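Local coordinates for tubulin-binding cofactor A (Leishmania major, PDB 4CQI), which probably takes part in an early step of tubulin folding, capturing and stabilising beta-tubulin in a quasi-native conformation on the way to microtubule assembly, at residues Leu112-Ala115 with Arg116-Ala120. Sequence-based numbering, arbitrary orientation.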
loop_
_atom_site.group_PDB
_atom_site.type_symbol
_atom_site.label_atom_id
_atom_site.label_comp_id
_atom_site.label_asym_id
_atom_site.label_seq_id
_atom_site.Cartn_x
_atom_site.Cartn_y
_atom_site.Cartn_z
ATOM N N LEU A 112 4.000 -10.919 -16.699
ATOM C CA LEU A 112 2.828 -11.595 -16.142
ATOM C C LEU A 112 3.125 -12.257 -14.792
ATOM O O LEU A 112 2.299 -12.172 -13.845
ATOM C CB LEU A 112 2.262 -12.628 -17.135
ATOM C CG LEU A 112 1.646 -12.097 -18.416
ATOM C CD1 LEU A 112 1.288 -13.314 -19.285
ATOM C CD2 LEU A 112 0.395 -11.265 -18.094
ATOM N N ASP A 113 4.297 -12.882 -14.663
ATOM C CA ASP A 113 4.685 -13.522 -13.392
ATOM C C ASP A 113 4.825 -12.443 -12.333
ATOM O O ASP A 113 4.337 -12.611 -11.220
ATOM C CB ASP A 113 6.008 -14.293 -13.477
ATOM C CG ASP A 113 5.906 -15.609 -14.261
ATOM O OD1 ASP A 113 4.796 -16.084 -14.567
ATOM O OD2 ASP A 113 6.976 -16.193 -14.587
ATOM N N LEU A 114 5.460 -11.337 -12.680
ATOM C CA LEU A 114 5.626 -10.242 -11.753
ATOM C C LEU A 114 4.253 -9.654 -11.312
ATOM O O LEU A 114 4.059 -9.332 -10.137
ATOM C CB LEU A 114 6.458 -9.157 -12.397
ATOM C CG LEU A 114 6.713 -7.931 -11.543
ATOM C CD1 LEU A 114 7.428 -8.330 -10.259
ATOM C CD2 LEU A 114 7.493 -6.898 -12.343
ATOM N N ALA A 115 3.342 -9.470 -12.259
ATOM C CA ALA A 115 2.003 -8.956 -11.914
ATOM C C ALA A 115 1.312 -9.923 -10.928
ATOM O O ALA A 115 0.757 -9.509 -9.885
ATOM C CB ALA A 115 1.144 -8.771 -13.179
ATOM N N ARG A 116 1.363 -11.228 -11.207
ATOM C CA ARG A 116 0.791 -12.197 -10.280
ATOM C C ARG A 116 1.499 -12.216 -8.908
ATOM O O ARG A 116 0.835 -12.289 -7.858
ATOM C CB ARG A 116 0.757 -13.590 -10.890
ATOM C CG ARG A 116 -0.180 -13.681 -12.088
ATOM C CD ARG A 116 -0.416 -15.136 -12.496
ATOM N NE ARG A 116 0.474 -15.577 -13.570
ATOM C CZ ARG A 116 0.240 -15.414 -14.873
ATOM N NH1 ARG A 116 -0.868 -14.801 -15.313
ATOM N NH2 ARG A 116 1.130 -15.872 -15.747
ATOM N N ALA A 117 2.832 -12.174 -8.895
ATOM C CA ALA A 117 3.590 -12.095 -7.623
ATOM C C ALA A 117 3.219 -10.865 -6.762
ATOM O O ALA A 117 3.078 -10.958 -5.518
ATOM C CB ALA A 117 5.116 -12.121 -7.900
ATOM N N THR A 118 3.032 -9.738 -7.436
ATOM C CA THR A 118 2.779 -8.444 -6.769
ATOM C C THR A 118 1.361 -8.450 -6.214
ATOM O O THR A 118 1.141 -8.013 -5.079
ATOM C CB THR A 118 2.991 -7.269 -7.744
ATOM O OG1 THR A 118 4.312 -7.341 -8.288
ATOM C CG2 THR A 118 2.853 -5.913 -7.049
ATOM N N MET A 119 0.391 -8.987 -6.975
ATOM C CA MET A 119 -0.953 -9.216 -6.411
ATOM C C MET A 119 -0.927 -10.119 -5.189
ATOM O O MET A 119 -1.556 -9.799 -4.169
ATOM C CB MET A 119 -1.922 -9.758 -7.484
ATOM C CG MET A 119 -2.223 -8.747 -8.563
ATOM S SD MET A 119 -3.522 -9.279 -9.724
ATOM C CE MET A 119 -2.658 -10.553 -10.591
ATOM N N ALA A 120 -0.199 -11.231 -5.265
ATOM C CA ALA A 120 -0.056 -12.121 -4.104
ATOM C C ALA A 120 0.582 -11.408 -2.902
ATOM O O ALA A 120 0.101 -11.570 -1.776
ATOM C CB ALA A 120 0.704 -13.384 -4.463
HETATM O O HOH W 1 2.978 -16.587 -12.370
#
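Arg116 sets out with CG beside its own backbone N, runs extended through chi2, then bends at chi3 (-95°), which folds its guanidinium back along the helix over Leu112 and toward Asp113. The methylene Arg116 CG passes 3.4 Å from Leu112 O, and that carbonyl oxygen sits over one face of the guanidinium, offset toward its rim. Arg116 NH2 meets Leu112 CB at 3.7 Å and makes a long salt bridge with Asp113 OD1, 3.9 Å away. Carboxylate and guanidinium planes are turned 64° apart, so the two charged groups do not pair as flat, facing partners. A water closes the gap: it donates to Asp113 OD1 at 2.9 Å and accepts from Arg116 NE, lying in the guanidinium plane at its edge. The direct attraction is thus supplemented by a solvent bridge on the exposed side of the helix.

Thr118 shows a side-chain-to-backbone hydrogen bond one turn back. Thr118 OG1, anti to the carbonyl carbon (chi1 -56°), turns back along the chain and donates to Leu114 O at 2.7 Å. Leu114 O also accepts from Thr118 N at 2.9 Å, and the two donors reach it from opposite faces of the carbonyl plane. Two bonds thus grip Leu114 O, and the OG1 proton of buried Thr118 is used by this backbone carbonyl; the threonine side chain packs on Val32 and Leu35 of helix 23-62. Farther along, Met119 curls its CE back to 3.6 Å from Ala115 O, while its side chain also touches Leu95 and Leu99 of helix 67-100.

Main-chain bonds from Arg116, Ala117, Thr118 and Met119 to the carbonyls four residues earlier give the regular i to i+4 ladder of an alpha-helix, here amphipathic helix 109-125, the third helix of the elongated three-helix bundle of the TBCA family.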